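Local coordinates for protein DNA double-strand break repair nuclease NurA (Sulfolobus solfataricus, PDB 2YGK) that processes the ends of double-stranded DNA as a manganese-dependent nuclease, probably acting with the HerA helicase in double-strand break repair, at residues L180-E191 against E247-E255. Residues are numbered along the deposited sequence; the frame is centred on the assembly and turned at random.
Sequences LLNQFLVSKIIE and EIEVLRKME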
ATOM      1  N   LEU A 180      -1.698 -12.580 -16.490  1.00 58.89           N
ATOM      2  CA  LEU A 180      -1.391 -13.375 -17.681  1.00 60.09           C
ATOM      3  C   LEU A 180      -0.865 -12.511 -18.828  1.00 58.18           C
ATOM      4  O   LEU A 180       0.186 -12.802 -19.400  1.00 57.66           O
ATOM      5  CB  LEU A 180      -2.616 -14.158 -18.160  1.00 62.82           C
ATOM      6  CG  LEU A 180      -2.653 -15.659 -17.861  1.00 65.99           C
ATOM      7  CD1 LEU A 180      -3.847 -16.289 -18.564  1.00 69.04           C
ATOM      8  CD2 LEU A 180      -1.370 -16.373 -18.297  1.00 66.44           C
ATOM      9  N   LEU A 181      -1.587 -11.436 -19.133  1.00 56.51           N
ATOM     10  CA  LEU A 181      -1.167 -10.503 -20.186  1.00 54.94           C
ATOM     11  C   LEU A 181       0.291 -10.061 -20.024  1.00 52.63           C
ATOM     12  O   LEU A 181       1.084 -10.093 -20.972  1.00 52.43           O
ATOM     13  CB  LEU A 181      -2.074  -9.265 -20.212  1.00 53.68           C
ATOM     14  CG  LEU A 181      -1.803  -8.318 -21.385  1.00 52.57           C
ATOM     15  CD1 LEU A 181      -1.816  -9.085 -22.710  1.00 54.26           C
ATOM     16  CD2 LEU A 181      -2.774  -7.155 -21.413  1.00 50.85           C
ATOM     17  N   ASN A 182       0.650  -9.647 -18.821  1.00 50.54           N
ATOM     18  CA  ASN A 182       2.037  -9.286 -18.574  1.00 48.90           C
ATOM     19  C   ASN A 182       3.021 -10.439 -18.859  1.00 49.85           C
ATOM     20  O   ASN A 182       4.051 -10.230 -19.496  1.00 49.60           O
ATOM     21  CB  ASN A 182       2.195  -8.793 -17.160  1.00 47.35           C
ATOM     22  CG  ASN A 182       1.391  -7.562 -16.897  1.00 46.24           C
ATOM     23  OD1 ASN A 182       0.968  -6.887 -17.819  1.00 46.17           O
ATOM     24  ND2 ASN A 182       1.188  -7.250 -15.633  1.00 45.08           N
ATOM     25  N   GLN A 183       2.695 -11.650 -18.421  1.00 51.40           N
ATOM     26  CA  GLN A 183       3.574 -12.807 -18.654  1.00 52.66           C
ATOM     27  C   GLN A 183       3.758 -13.072 -20.149  1.00 53.55           C
ATOM     28  O   GLN A 183       4.863 -13.361 -20.605  1.00 54.14           O
ATOM     29  CB  GLN A 183       3.056 -14.065 -17.937  1.00 54.73           C
ATOM     30  CG  GLN A 183       3.228 -14.024 -16.414  1.00 54.67           C
ATOM     31  CD  GLN A 183       2.747 -15.277 -15.671  1.00 59.43           C
ATOM     32  OE1 GLN A 183       2.055 -16.144 -16.220  1.00 62.62           O
ATOM     33  NE2 GLN A 183       3.119 -15.366 -14.401  1.00 60.50           N
ATOM     34  N   PHE A 184       2.683 -12.929 -20.904  1.00 54.48           N
ATOM     35  CA  PHE A 184       2.696 -13.114 -22.342  1.00 56.05           C
ATOM     36  C   PHE A 184       3.470 -11.995 -23.008  1.00 54.44           C
ATOM     37  O   PHE A 184       4.260 -12.244 -23.923  1.00 56.30           O
ATOM     38  CB  PHE A 184       1.264 -13.177 -22.861  1.00 57.97           C
ATOM     39  CG  PHE A 184       1.144 -13.183 -24.364  1.00 61.92           C
ATOM     40  CD1 PHE A 184       1.423 -14.332 -25.103  1.00 65.89           C
ATOM     41  CD2 PHE A 184       0.715 -12.046 -25.041  1.00 63.56           C
ATOM     42  CE1 PHE A 184       1.289 -14.335 -26.489  1.00 68.95           C
ATOM     43  CE2 PHE A 184       0.568 -12.049 -26.434  1.00 66.16           C
ATOM     44  CZ  PHE A 184       0.856 -13.194 -27.154  1.00 68.75           C
ATOM     45  N   LEU A 185       3.292 -10.770 -22.525  1.00 52.05           N
ATOM     46  CA  LEU A 185       4.071  -9.627 -23.010  1.00 49.99           C
ATOM     47  C   LEU A 185       5.579  -9.692 -22.726  1.00 49.04           C
ATOM     48  O   LEU A 185       6.399  -9.346 -23.587  1.00 48.75           O
ATOM     49  CB  LEU A 185       3.480  -8.343 -22.439  1.00 47.88           C
ATOM     50  CG  LEU A 185       2.147  -8.012 -23.078  1.00 48.31           C
ATOM     51  CD1 LEU A 185       1.506  -6.856 -22.340  1.00 45.45           C
ATOM     52  CD2 LEU A 185       2.301  -7.696 -24.576  1.00 48.18           C
ATOM     53  N   VAL A 186       5.964 -10.086 -21.514  1.00 48.65           N
ATOM     54  CA  VAL A 186       7.400 -10.302 -21.234  1.00 47.75           C
ATOM     55  C   VAL A 186       7.905 -11.337 -22.204  1.00 50.21           C
ATOM     56  O   VAL A 186       8.967 -11.176 -22.779  1.00 49.66           O
ATOM     57  CB  VAL A 186       7.656 -10.822 -19.819  1.00 47.12           C
ATOM     58  CG1 VAL A 186       9.057 -11.348 -19.684  1.00 45.17           C
ATOM     59  CG2 VAL A 186       7.384  -9.717 -18.803  1.00 45.17           C
ATOM     60  N   SER A 187       7.127 -12.393 -22.395  1.00 52.93           N
ATOM     61  CA  SER A 187       7.582 -13.502 -23.234  1.00 56.53           C
ATOM     62  C   SER A 187       7.873 -13.106 -24.670  1.00 57.31           C
ATOM     63  O   SER A 187       8.790 -13.647 -25.272  1.00 58.38           O
ATOM     64  CB  SER A 187       6.565 -14.639 -23.234  1.00 59.00           C
ATOM     65  OG  SER A 187       6.498 -15.184 -21.938  1.00 60.75           O
ATOM     66  N   LYS A 188       7.093 -12.178 -25.214  1.00 57.12           N
ATOM     67  CA  LYS A 188       7.336 -11.689 -26.559  1.00 58.51           C
ATOM     68  C   LYS A 188       8.616 -10.864 -26.590  1.00 56.10           C
ATOM     69  O   LYS A 188       9.414 -10.981 -27.510  1.00 56.59           O
ATOM     70  CB  LYS A 188       6.147 -10.884 -27.080  1.00 58.97           C
ATOM     71  CG  LYS A 188       4.877 -11.750 -27.206  1.00 65.72           C
ATOM     72  CD  LYS A 188       4.225 -11.701 -28.610  1.00 73.47           C
ATOM     73  CE  LYS A 188       5.094 -12.363 -29.704  1.00 78.16           C
ATOM     74  NZ  LYS A 188       4.868 -13.837 -29.848  1.00 82.52           N
ATOM     75  N   ILE A 189       8.810 -10.047 -25.558  1.00 53.35           N
ATOM     76  CA  ILE A 189       9.974  -9.178 -25.465  1.00 51.08           C
ATOM     77  C   ILE A 189      11.277 -10.001 -25.433  1.00 51.62           C
ATOM     78  O   ILE A 189      12.207  -9.720 -26.156  1.00 50.35           O
ATOM     79  CB  ILE A 189       9.857  -8.260 -24.263  1.00 48.01           C
ATOM     80  CG1 ILE A 189       8.690  -7.290 -24.468  1.00 47.54           C
ATOM     81  CG2 ILE A 189      11.127  -7.471 -24.065  1.00 45.92           C
ATOM     82  CD1 ILE A 189       8.226  -6.566 -23.171  1.00 43.22           C
ATOM     83  N   ILE A 190      11.282 -11.035 -24.611  1.00 53.01           N
ATOM     84  CA  ILE A 190      12.402 -11.931 -24.477  1.00 55.07           C
ATOM     85  C   ILE A 190      12.729 -12.591 -25.785  1.00 58.62           C
ATOM     86  O   ILE A 190      13.884 -12.657 -26.172  1.00 59.17           O
ATOM     87  CB  ILE A 190      12.138 -13.052 -23.463  1.00 55.68           C
ATOM     88  CG1 ILE A 190      11.879 -12.474 -22.071  1.00 53.90           C
ATOM     89  CG2 ILE A 190      13.341 -13.991 -23.386  1.00 56.80           C
ATOM     90  CD1 ILE A 190      13.003 -11.587 -21.565  1.00 51.91           C
ATOM     91  N   GLU A 191      11.734 -13.075 -26.490  1.00 62.35           N
ATOM     92  CA  GLU A 191      12.044 -13.744 -27.753  1.00 67.03           C
ATOM     93  C   GLU A 191      12.460 -12.799 -28.894  1.00 66.99           C
ATOM     94  O   GLU A 191      13.237 -13.192 -29.738  1.00 69.33           O
ATOM     95  CB  GLU A 191      10.929 -14.694 -28.192  1.00 70.18           C
ATOM     96  CG  GLU A 191       9.654 -14.024 -28.626  1.00 73.56           C
ATOM     97  CD  GLU A 191       8.648 -15.015 -29.179  1.00 80.54           C
ATOM     98  OE1 GLU A 191       9.073 -15.942 -29.915  1.00 86.13           O
ATOM     99  OE2 GLU A 191       7.444 -14.859 -28.874  1.00 82.23           O
ATOM    100  N   GLU A 247       2.913 -19.423 -25.368  1.00121.73           N
ATOM    101  CA  GLU A 247       4.260 -18.812 -25.423  1.00119.61           C
ATOM    102  C   GLU A 247       4.858 -18.623 -24.036  1.00116.31           C
ATOM    103  O   GLU A 247       6.063 -18.753 -23.856  1.00115.63           O
ATOM    104  CB  GLU A 247       4.207 -17.431 -26.085  1.00117.93           C
ATOM    105  CG  GLU A 247       3.643 -17.407 -27.507  1.00122.65           C
ATOM    106  CD  GLU A 247       4.707 -17.375 -28.601  1.00126.75           C
ATOM    107  OE1 GLU A 247       5.921 -17.270 -28.290  1.00126.74           O
ATOM    108  OE2 GLU A 247       4.310 -17.449 -29.788  1.00131.55           O
ATOM    109  N   ILE A 248       4.011 -18.286 -23.067  1.00114.28           N
ATOM    110  CA  ILE A 248       4.427 -18.147 -21.679  1.00111.71           C
ATOM    111  C   ILE A 248       5.181 -19.381 -21.228  1.00113.37           C
ATOM    112  O   ILE A 248       6.227 -19.271 -20.595  1.00111.68           O
ATOM    113  CB  ILE A 248       3.226 -17.940 -20.748  1.00111.20           C
ATOM    114  CG1 ILE A 248       2.667 -16.530 -20.922  1.00108.64           C
ATOM    115  CG2 ILE A 248       3.622 -18.161 -19.294  1.00109.93           C
ATOM    116  CD1 ILE A 248       1.315 -16.328 -20.270  1.00108.85           C
ATOM    117  N   GLU A 249       4.652 -20.559 -21.557  1.00116.55           N
ATOM    118  CA  GLU A 249       5.355 -21.803 -21.257  1.00118.72           C
ATOM    119  C   GLU A 249       6.800 -21.765 -21.756  1.00117.06           C
ATOM    120  O   GLU A 249       7.667 -22.263 -21.060  1.00117.06           O
ATOM    121  CB  GLU A 249       4.585 -23.022 -21.783  1.00123.29           C
ATOM    122  CG  GLU A 249       3.400 -23.406 -20.880  1.00126.22           C
ATOM    123  CD  GLU A 249       2.093 -23.602 -21.640  1.00130.70           C
ATOM    124  OE1 GLU A 249       2.140 -24.118 -22.779  1.00134.53           O
ATOM    125  OE2 GLU A 249       1.017 -23.239 -21.103  1.00131.39           O
ATOM    126  N   VAL A 250       7.071 -21.116 -22.898  1.00115.25           N
ATOM    127  CA  VAL A 250       8.464 -20.929 -23.389  1.00113.81           C
ATOM    128  C   VAL A 250       9.344 -20.000 -22.490  1.00109.60           C
ATOM    129  O   VAL A 250      10.523 -19.794 -22.740  1.00108.70           O
ATOM    130  CB  VAL A 250       8.534 -20.491 -24.890  1.00114.44           C
ATOM    131  CG1 VAL A 250       9.987 -20.475 -25.399  1.00114.04           C
ATOM    132  CG2 VAL A 250       7.719 -21.426 -25.772  1.00117.98           C
ATOM    133  N   LEU A 251       8.754 -19.465 -21.432  1.00107.34           N
ATOM    134  CA  LEU A 251       9.441 -18.637 -20.457  1.00103.79           C
ATOM    135  C   LEU A 251       9.751 -19.404 -19.177  1.00104.62           C
ATOM    136  O   LEU A 251      10.399 -18.882 -18.284  1.00101.90           O
ATOM    137  CB  LEU A 251       8.526 -17.466 -20.132  1.00101.24           C
ATOM    138  CG  LEU A 251       9.055 -16.286 -19.350  1.00 97.26           C
ATOM    139  CD1 LEU A 251      10.240 -15.657 -20.078  1.00 95.18           C
ATOM    140  CD2 LEU A 251       7.901 -15.321 -19.168  1.00 93.95           C
ATOM    141  N   ARG A 252       9.278 -20.644 -19.084  1.00108.35           N
ATOM    142  CA  ARG A 252       9.487 -21.446 -17.880  1.00110.32           C
ATOM    143  C   ARG A 252      10.933 -21.952 -17.750  1.00109.96           C
ATOM    144  O   ARG A 252      11.464 -21.973 -16.641  1.00109.48           O
ATOM    145  CB  ARG A 252       8.477 -22.598 -17.786  1.00114.53           C
ATOM    146  CG  ARG A 252       7.038 -22.170 -17.465  1.00118.82           C
ATOM    147  CD  ARG A 252       6.053 -23.370 -17.504  1.00128.92           C
ATOM    148  NE  ARG A 252       4.702 -23.003 -17.045  1.00134.05           N
ATOM    149  CZ  ARG A 252       4.037 -23.556 -16.025  1.00140.64           C
ATOM    150  NH1 ARG A 252       4.560 -24.554 -15.315  1.00144.54           N
ATOM    151  NH2 ARG A 252       2.819 -23.110 -15.720  1.00142.15           N
ATOM    152  N   LYS A 253      11.585 -22.335 -18.854  1.00110.18           N
ATOM    153  CA  LYS A 253      13.050 -22.608 -18.817  1.00109.74           C
ATOM    154  C   LYS A 253      13.850 -21.395 -19.270  1.00104.93           C
ATOM    155  O   LYS A 253      14.843 -21.547 -20.006  1.00105.69           O
ATOM    156  CB  LYS A 253      13.508 -23.852 -19.631  1.00113.87           C
ATOM    157  CG  LYS A 253      12.753 -24.084 -20.902  1.00118.44           C
ATOM    158  CD  LYS A 253      13.176 -25.305 -21.750  1.00126.13           C
ATOM    159  CE  LYS A 253      12.016 -25.956 -22.564  1.00130.89           C
ATOM    160  NZ  LYS A 253      12.258 -27.366 -22.853  1.00136.36           N
HETATM  161  N   MSE A 254      13.441 -20.195 -18.851  1.00 99.25           N
HETATM  162  CA  MSE A 254      14.317 -19.063 -19.037  1.00 94.67           C
HETATM  163  C   MSE A 254      15.208 -19.029 -17.826  1.00 91.12           C
HETATM  164  O   MSE A 254      14.734 -19.047 -16.692  1.00 90.79           O
HETATM  165  CB  MSE A 254      13.586 -17.732 -19.267  1.00 92.65           C
HETATM  166  CG  MSE A 254      13.209 -17.494 -20.748  1.00 94.93           C
HETATM  167 SE   MSE A 254      14.479 -18.209 -22.137  1.00101.08          SE
HETATM  168  CE  MSE A 254      13.373 -17.926 -23.711  1.00102.51           C
ATOM    169  N   GLU A 255      16.504 -19.071 -18.097  1.00 87.72           N
ATOM    170  CA  GLU A 255      17.516 -18.812 -17.106  1.00 83.87           C
ATOM    171  C   GLU A 255      18.055 -17.426 -17.414  1.00 77.99           C
ATOM    172  O   GLU A 255      18.369 -17.107 -18.568  1.00 77.75           O
ATOM    173  CB  GLU A 255      18.638 -19.859 -17.166  1.00 86.15           C
ATOM    174  CG  GLU A 255      18.300 -21.162 -16.434  1.00 89.64           C
ATOM    175  CD  GLU A 255      19.539 -22.008 -16.111  1.00 92.71           C
ATOM    176  OE1 GLU A 255      20.366 -22.291 -17.023  1.00 93.64           O
ATOM    177  OE2 GLU A 255      19.673 -22.393 -14.929  1.00 93.78           O
TER
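I248, in the loop that leads into strand 255-262, packs across L180, Q183 and F184 of helix 171-193, a compact example of a loop held to a helix mainly by apolar packing. The helix belongs to the NurA domain, of the RNase H clan, and turns N182, L185 and I189 to helix 104-123; the contact is structural packing away from the manganese site. In its tight part, CD1 of I248 meets CD2 of L180, at a separation too short to be taken literally, and lies over CB of Q183, while its CG1 rests 3.6 Å from the backbone N of F184. One turn further on, L251 comes down beside S187. With CG anti to the backbone N (chi1 -168°), its CD2 stands 3.1 Å from S187 OG, and its CD1 meets CG1 of I190. The serine hydroxyl donates to Q183 O within the helix at 2.8 Å, and that carbonyl also takes the N-H of S187 from the opposite face of its plane. The helix itself thus satisfies the hydroxyl that the leucine covers. Towards the strand, CE of M254, a selenomethionine, passes CG2 of I190.

The solvent side is looser. CG of E247 approaches CE1 of F184 obliquely. K188 NZ bonds E191 OE2 at 2.9 Å, from above the carboxylate plane, but its salt bridge to E247 OE2 is long, at 3.7 Å. E191 OE2 and E247 OE1, two acceptors without a bond, lie 2.9 Å apart. A glutamine in place of E247 would probably forfeit the long charge pairing, leaving K188 with E191 as its partner within this network. The chemistry implies attachment chiefly by hydrophobic burial, with a marginal closeness of two acids that would probably be unfavourable unless the lysine, or a proton shared between them, relieves it.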